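Local coordinates for 75aa long hypothetical regulatory protein AsnC (Pyrococcus horikoshii, PDB 2CVI), which is of unknown function but, as a self-associating stand-alone ligand-binding domain of the Lrp/AsnC regulator family, probably binds small effectors such as amino acids, at residues 1-6 / 43-48; 6-11 / 38-43; 20-25 / 61-66. All coordinates share one frame; numbering follows the deposited sequence.

Contact 1: residues 1-6 / 43-48; sequences MVTAFI and KVETDT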
# COMPACT_ATOMS: atom_id res chain seq x y z
N MET A 1 11.29 -15.45 -3.32
CA MET A 1 10.56 -14.88 -2.15
C MET A 1 9.31 -14.20 -2.71
O MET A 1 9.35 -13.66 -3.82
CB MET A 1 11.46 -13.86 -1.44
CG MET A 1 10.82 -13.08 -0.30
SD MET A 1 12.01 -11.83 0.32
CE MET A 1 11.61 -10.50 -0.75
N VAL A 2 8.20 -14.26 -1.96
CA VAL A 2 6.95 -13.62 -2.37
C VAL A 2 6.79 -12.34 -1.57
O VAL A 2 7.03 -12.32 -0.36
CB VAL A 2 5.75 -14.54 -2.07
CG1 VAL A 2 4.43 -13.82 -2.40
CG2 VAL A 2 5.83 -15.79 -2.92
N THR A 3 6.38 -11.26 -2.24
CA THR A 3 6.18 -9.96 -1.63
C THR A 3 4.71 -9.61 -1.80
O THR A 3 4.16 -9.75 -2.89
CB THR A 3 7.03 -8.90 -2.34
OG1 THR A 3 8.41 -9.26 -2.17
CG2 THR A 3 6.79 -7.52 -1.75
N ALA A 4 4.08 -9.15 -0.73
CA ALA A 4 2.66 -8.81 -0.83
C ALA A 4 2.28 -7.70 0.13
O ALA A 4 2.96 -7.45 1.10
CB ALA A 4 1.79 -10.08 -0.53
N PHE A 5 1.20 -7.00 -0.20
CA PHE A 5 0.66 -5.98 0.69
C PHE A 5 -0.69 -6.49 1.15
O PHE A 5 -1.52 -6.89 0.33
CB PHE A 5 0.46 -4.66 -0.05
CG PHE A 5 1.72 -3.90 -0.24
CD1 PHE A 5 2.13 -2.97 0.72
CD2 PHE A 5 2.52 -4.16 -1.34
CE1 PHE A 5 3.33 -2.32 0.60
CE2 PHE A 5 3.75 -3.52 -1.50
CZ PHE A 5 4.17 -2.58 -0.52
N ILE A 6 -0.89 -6.52 2.46
CA ILE A 6 -2.17 -6.98 3.01
C ILE A 6 -2.91 -5.73 3.51
O ILE A 6 -2.38 -5.02 4.39
CB ILE A 6 -1.98 -7.96 4.18
CG1 ILE A 6 -1.14 -9.18 3.79
CG2 ILE A 6 -3.40 -8.46 4.62
CD1 ILE A 6 -0.78 -10.06 4.99
N LYS A 43 3.25 -4.72 4.65
CA LYS A 43 4.04 -5.31 3.57
C LYS A 43 4.65 -6.56 4.18
O LYS A 43 5.32 -6.50 5.21
CB LYS A 43 5.19 -4.39 3.05
CG LYS A 43 5.87 -4.94 1.77
CD LYS A 43 7.08 -4.09 1.29
CE LYS A 43 7.59 -4.57 -0.07
NZ LYS A 43 8.94 -3.95 -0.32
N VAL A 44 4.42 -7.70 3.53
CA VAL A 44 4.99 -8.97 3.99
C VAL A 44 5.82 -9.63 2.89
O VAL A 44 5.63 -9.39 1.70
CB VAL A 44 3.90 -9.98 4.38
CG1 VAL A 44 3.11 -9.49 5.55
CG2 VAL A 44 2.99 -10.23 3.21
N GLU A 45 6.80 -10.41 3.35
CA GLU A 45 7.63 -11.22 2.46
C GLU A 45 7.63 -12.64 3.07
O GLU A 45 7.83 -12.82 4.28
CB GLU A 45 9.07 -10.65 2.37
CG GLU A 45 9.13 -9.29 1.68
CD GLU A 45 10.52 -8.63 1.72
OE1 GLU A 45 11.34 -9.01 2.57
OE2 GLU A 45 10.76 -7.73 0.90
N THR A 46 7.38 -13.63 2.22
CA THR A 46 7.34 -15.03 2.63
C THR A 46 8.11 -15.87 1.61
O THR A 46 8.33 -15.44 0.48
CB THR A 46 5.88 -15.56 2.75
OG1 THR A 46 5.22 -15.47 1.48
CG2 THR A 46 5.11 -14.77 3.83
N ASP A 47 8.50 -17.08 2.00
CA ASP A 47 9.26 -17.93 1.08
C ASP A 47 8.45 -18.37 -0.13
O ASP A 47 8.93 -18.39 -1.27
CB ASP A 47 9.73 -19.17 1.84
CG ASP A 47 10.76 -18.85 2.90
OD1 ASP A 47 11.31 -17.72 2.89
OD2 ASP A 47 11.04 -19.74 3.73
N THR A 48 7.21 -18.74 0.13
CA THR A 48 6.31 -19.26 -0.87
C THR A 48 4.92 -18.67 -0.73
O THR A 48 4.59 -18.03 0.30
CB THR A 48 6.14 -20.80 -0.70
OG1 THR A 48 5.45 -21.07 0.55
CG2 THR A 48 7.53 -21.49 -0.63
O HOH W 1 10.17 -7.37 -1.67
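F5 and K43 form a non-hydrogen-bonded pair, and the lysine chain runs across the phenylalanine ring. K43 CG, anti to its backbone N (chi1 -171°), comes over one ring face of F5, offset toward the rim, 4.0 Å from the centroid in a CH-pi contact; beyond it the chain is extended. Farther out, K43 CE presses on T3 CG2 at 3.5 Å, a tight fit for two carbons, while NZ hydrogen-bonds Y32 OH of the second subunit. E45 stands beside T3, pointing the same way. One water links them, 2.6 Å from T3 OG1 and donating to E45 OE2 at 2.7 Å; the other carboxylate oxygen, OE1, makes a salt bridge with K29. M1 bends at chi3 (88°), which swings CE back to 3.3 Å from E45 CD.

The opposite face is mostly apolar: V44 CG2 packs on A4 CB, and V44 CG1 meets I6 CD1, the two side chains crossing at about a right angle. T46 places OG1 between its backbone N and carbonyl carbon, where it touches V2 CB and donates to T48 O. Paired N-H...O bonds join V2 with T46, the closer being V2 N to T46 O at 2.7 Å, and A4 with V44. With helix 49-59 under V2, A4 and T46 and a second subunit over F5 and K43, this is the central antiparallel strand pair of a dimeric ferredoxin-like alpha/beta fold.

Contact 2: residues 6-11 / 38-43; sequences ILMVTA and YDLIVK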
# COMPACT_ATOMS: atom_id res chain seq x y z
N ILE A 6 -0.89 -6.52 2.46
CA ILE A 6 -2.17 -6.98 3.01
C ILE A 6 -2.91 -5.73 3.51
O ILE A 6 -2.38 -5.02 4.39
CB ILE A 6 -1.98 -7.96 4.18
CG1 ILE A 6 -1.14 -9.18 3.79
CG2 ILE A 6 -3.40 -8.46 4.62
CD1 ILE A 6 -0.78 -10.06 4.99
N LEU A 7 -4.08 -5.44 2.95
CA LEU A 7 -4.89 -4.27 3.35
C LEU A 7 -5.89 -4.78 4.36
O LEU A 7 -6.56 -5.78 4.11
CB LEU A 7 -5.60 -3.67 2.12
CG LEU A 7 -4.84 -2.93 1.00
CD1 LEU A 7 -4.32 -1.60 1.50
CD2 LEU A 7 -3.75 -3.79 0.40
N MET A 8 -5.99 -4.11 5.50
CA MET A 8 -6.82 -4.58 6.60
C MET A 8 -7.86 -3.62 7.12
O MET A 8 -7.62 -2.41 7.18
CB MET A 8 -5.94 -4.97 7.78
CG MET A 8 -4.73 -5.88 7.41
SD MET A 8 -3.85 -6.31 8.93
CE MET A 8 -2.59 -7.48 8.25
N VAL A 9 -9.01 -4.19 7.51
CA VAL A 9 -10.10 -3.46 8.17
C VAL A 9 -9.97 -3.92 9.61
O VAL A 9 -9.87 -5.11 9.90
CB VAL A 9 -11.48 -3.85 7.62
CG1 VAL A 9 -12.59 -3.19 8.48
CG2 VAL A 9 -11.60 -3.46 6.19
N THR A 10 -9.91 -3.00 10.55
CA THR A 10 -9.79 -3.40 11.93
C THR A 10 -10.87 -2.74 12.77
O THR A 10 -11.44 -1.73 12.35
CB THR A 10 -8.44 -3.00 12.55
OG1 THR A 10 -8.36 -1.57 12.64
CG2 THR A 10 -7.27 -3.47 11.72
N ALA A 11 -11.13 -3.31 13.93
CA ALA A 11 -12.06 -2.71 14.89
C ALA A 11 -11.40 -1.38 15.29
O ALA A 11 -10.18 -1.28 15.38
CB ALA A 11 -12.17 -3.61 16.10
N TYR A 38 -9.23 1.20 3.82
CA TYR A 38 -8.66 0.29 4.79
C TYR A 38 -8.03 1.07 5.94
O TYR A 38 -7.74 2.27 5.80
CB TYR A 38 -7.62 -0.59 4.11
CG TYR A 38 -8.23 -1.52 3.06
CD1 TYR A 38 -8.81 -2.73 3.44
CD2 TYR A 38 -8.25 -1.15 1.73
CE1 TYR A 38 -9.41 -3.57 2.48
CE2 TYR A 38 -8.84 -1.98 0.76
CZ TYR A 38 -9.41 -3.18 1.15
OH TYR A 38 -9.96 -3.99 0.20
N ASP A 39 -7.83 0.39 7.06
CA ASP A 39 -7.26 0.96 8.27
C ASP A 39 -5.79 0.72 8.48
O ASP A 39 -5.12 1.48 9.20
CB ASP A 39 -7.99 0.39 9.49
CG ASP A 39 -9.48 0.66 9.44
OD1 ASP A 39 -9.85 1.86 9.40
OD2 ASP A 39 -10.26 -0.30 9.46
N LEU A 40 -5.31 -0.38 7.92
CA LEU A 40 -3.91 -0.74 8.09
C LEU A 40 -3.39 -1.37 6.81
O LEU A 40 -4.11 -2.09 6.14
CB LEU A 40 -3.76 -1.74 9.26
CG LEU A 40 -2.40 -2.22 9.81
CD1 LEU A 40 -1.55 -1.01 10.22
CD2 LEU A 40 -2.63 -3.15 11.01
N ILE A 41 -2.14 -1.06 6.46
CA ILE A 41 -1.51 -1.67 5.29
C ILE A 41 -0.21 -2.28 5.79
O ILE A 41 0.59 -1.62 6.45
CB ILE A 41 -1.14 -0.67 4.22
CG1 ILE A 41 -2.39 -0.07 3.62
CG2 ILE A 41 -0.33 -1.42 3.08
CD1 ILE A 41 -2.10 0.92 2.54
N VAL A 42 0.02 -3.54 5.45
CA VAL A 42 1.21 -4.23 5.89
C VAL A 42 1.92 -4.85 4.69
O VAL A 42 1.28 -5.39 3.78
CB VAL A 42 0.83 -5.30 6.93
CG1 VAL A 42 -0.16 -4.67 7.95
CG2 VAL A 42 0.24 -6.53 6.28
N LYS A 43 3.25 -4.72 4.65
CA LYS A 43 4.04 -5.31 3.57
C LYS A 43 4.65 -6.56 4.18
O LYS A 43 5.32 -6.50 5.21
CB LYS A 43 5.19 -4.39 3.05
CG LYS A 43 5.87 -4.94 1.77
CD LYS A 43 7.08 -4.09 1.29
CE LYS A 43 7.59 -4.57 -0.07
NZ LYS A 43 8.94 -3.95 -0.32
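M8 O takes two backbone donors from segment 38-43, D39 N at 2.8 Å and L40 N at 3.2 Å, because D39 and L40 both lie opposite M8 in a classic beta bulge. M8 N returns a bond to L40 O, and I6 and V42 exchange a further N-H...O pair. The D39 side chain, just before strand 40-46, carries the bonding on to T10: its OD2 accepts from T10 N at 2.9 Å, approached from the anti side and 20° out of the carboxylate plane.

In the ferredoxin-like fold of Lrp/AsnC ligand-binding domains these are the first and third strands, side by side in mid-sheet.

A CH-pi contact ties L7 to Y38: L7 CB lies 3.4 Å above the plane of the Y38 ring, over its centre, and the two side chains cross at about a right angle; M72 of the second subunit also packs on Y38.

Apolar packing divides between the faces. L7 and I41 lie side by side, L7 CD1 against the CG1-CD1 end of I41. On the face toward the helices, V42 CG2 pushes to 3.4 Å from I6 CB, closer than usual. M8, extended beyond CG, runs past L40 and ends with CE 3.6 Å from V42 CG2.

Contact 3: residues 20-25 / 61-66; sequences EKLLAM and RKMPEI. With K (potassium ion), chain C.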
# COMPACT_ATOMS: atom_id res chain seq x y z
N GLU A 20 1.68 -3.16 16.30
CA GLU A 20 2.86 -3.62 17.00
C GLU A 20 2.97 -5.13 17.05
O GLU A 20 4.07 -5.68 16.95
CB GLU A 20 2.94 -3.00 18.38
CG GLU A 20 3.26 -1.50 18.26
CD GLU A 20 4.36 -1.20 17.22
OE1 GLU A 20 4.03 -0.63 16.15
OE2 GLU A 20 5.55 -1.54 17.48
N LYS A 21 1.84 -5.82 17.18
CA LYS A 21 1.91 -7.27 17.16
C LYS A 21 2.32 -7.73 15.77
O LYS A 21 3.05 -8.71 15.63
CB LYS A 21 0.57 -7.93 17.50
CG LYS A 21 0.21 -7.89 18.98
CD LYS A 21 -1.14 -8.62 19.18
CE LYS A 21 -1.50 -8.76 20.66
NZ LYS A 21 -1.91 -7.51 21.35
N LEU A 22 1.83 -7.03 14.75
CA LEU A 22 2.18 -7.39 13.38
C LEU A 22 3.64 -7.16 13.09
O LEU A 22 4.31 -8.02 12.57
CB LEU A 22 1.32 -6.61 12.35
CG LEU A 22 -0.15 -7.00 12.26
CD1 LEU A 22 -0.88 -5.96 11.44
CD2 LEU A 22 -0.28 -8.38 11.65
N LEU A 23 4.14 -5.97 13.45
CA LEU A 23 5.53 -5.66 13.18
C LEU A 23 6.50 -6.62 13.86
O LEU A 23 7.62 -6.81 13.39
CB LEU A 23 5.82 -4.22 13.62
CG LEU A 23 5.51 -3.24 12.49
CD1 LEU A 23 5.55 -1.81 13.04
CD2 LEU A 23 6.48 -3.47 11.30
N ALA A 24 6.07 -7.23 14.96
CA ALA A 24 6.94 -8.16 15.68
C ALA A 24 7.06 -9.49 14.96
O ALA A 24 7.93 -10.29 15.24
CB ALA A 24 6.43 -8.36 17.10
N MET A 25 6.17 -9.71 13.99
CA MET A 25 6.21 -10.98 13.26
C MET A 25 7.28 -10.96 12.20
O MET A 25 7.44 -9.98 11.45
CB MET A 25 4.85 -11.28 12.61
CG MET A 25 3.73 -11.45 13.59
SD MET A 25 2.12 -11.58 12.82
CE MET A 25 1.07 -11.72 14.31
N ARG A 61 -5.91 -14.69 11.95
CA ARG A 61 -7.03 -15.05 12.81
C ARG A 61 -6.70 -15.11 14.30
O ARG A 61 -7.61 -15.25 15.13
CB ARG A 61 -7.67 -16.37 12.32
CG ARG A 61 -8.67 -16.11 11.21
CD ARG A 61 -9.47 -17.39 10.89
NE ARG A 61 -10.60 -17.13 10.01
CZ ARG A 61 -10.53 -17.17 8.68
NH1 ARG A 61 -9.36 -17.47 8.10
NH2 ARG A 61 -11.63 -16.96 7.94
N LYS A 62 -5.42 -14.99 14.66
CA LYS A 62 -5.04 -14.96 16.08
C LYS A 62 -5.36 -13.58 16.64
O LYS A 62 -5.35 -13.39 17.86
CB LYS A 62 -3.53 -15.25 16.27
CG LYS A 62 -3.11 -16.65 15.81
CD LYS A 62 -1.61 -16.93 16.01
CE LYS A 62 -1.27 -16.93 17.48
NZ LYS A 62 -2.28 -17.71 18.25
N MET A 63 -5.65 -12.62 15.75
CA MET A 63 -5.98 -11.26 16.15
C MET A 63 -7.38 -10.94 15.67
O MET A 63 -7.58 -10.39 14.59
CB MET A 63 -4.97 -10.27 15.55
CG MET A 63 -3.57 -10.49 16.10
SD MET A 63 -2.28 -9.65 15.15
CE MET A 63 -2.26 -10.76 13.76
N PRO A 64 -8.41 -11.26 16.47
CA PRO A 64 -9.77 -10.98 16.02
C PRO A 64 -10.11 -9.50 15.81
O PRO A 64 -11.16 -9.16 15.28
CB PRO A 64 -10.65 -11.67 17.07
CG PRO A 64 -9.79 -11.65 18.32
CD PRO A 64 -8.39 -11.93 17.79
N GLU A 65 -9.18 -8.64 16.20
CA GLU A 65 -9.36 -7.21 15.98
C GLU A 65 -9.30 -6.93 14.46
O GLU A 65 -9.80 -5.91 13.97
CB GLU A 65 -8.24 -6.41 16.66
CG GLU A 65 -8.21 -6.47 18.19
CD GLU A 65 -7.58 -7.72 18.75
OE1 GLU A 65 -7.03 -8.53 17.99
OE2 GLU A 65 -7.62 -7.89 19.99
N ILE A 66 -8.67 -7.84 13.72
CA ILE A 66 -8.59 -7.68 12.27
C ILE A 66 -9.84 -8.35 11.67
O ILE A 66 -9.98 -9.58 11.71
CB ILE A 66 -7.30 -8.32 11.71
CG1 ILE A 66 -6.07 -7.66 12.34
CG2 ILE A 66 -7.28 -8.16 10.20
CD1 ILE A 66 -4.74 -8.34 12.03
K K C . 9.09 -7.83 11.50
O HOH W 2 10.37 -10.05 13.52
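M63, in the loop after helix 49-59, meets L22 and M25 at the end of helix 15-23 and just beyond it, so this contact joins the two helical connections on one side of the ferredoxin-like sheet. The fit is that of a single knob. CG of M63 lies anti to the carbonyl carbon, and the bend at chi3 (-75°) turns CE aside, toward M25 and L22. The methyl settles into the notch between two side chains of segment 20-25: M25 CE meets M63 CE tip to tip at 3.5 Å, and L22 CD2 lies 3.7 Å from the same methyl. M63 SD fits more loosely against K21 CB, 4.1 Å away, while the amino end of K21 leaves for a salt bridge with E17.

The opposing bumps differ in form. M25 is a straight rod, extended beyond CG, which also rests on F55 and K59; L22 is a forked wedge whose CD2 just grazes I66 CD1 and which packs on L40 and V42 of the sheet. A type I turn from M63 to I66, closed by I66 N to M63 O at 2.9 Å, brings I66 round to the same side as M63. An alanine in place of M63, without CG, SD and CE, would probably open a gap beside L22 CD2 and M25 CE and leave the tip of M25 freer to turn. At the C-terminal end of segment 20-25 the backbone holds a potassium ion: L23 O lies 2.6 Å and M25 O 2.7 Å from the metal, with V28 O a further ligand.

Contacts 1 and 2 are two halves of one strand pairing, 2-10 with 40-46, sharing I6 and K43 and both touching the second subunit; F5 CD1 meets I41 CG2 where they join. Contact 2 is buried. Contact 1 is only partly so: on one of its faces K43, E45 and a water add polar links, while the other stays mostly apolar. Contact 3 joins a helix and a loop instead, is much smaller, and relies on apolar side-chain tips where the strands rely on paired backbone bonds. It still adjoins contact 2: L22 CD1 packs on L40 CD2, and A11 N makes a probable hydrogen bond to E65 O at 2.9 Å. Contacts 1 and 3 do not touch.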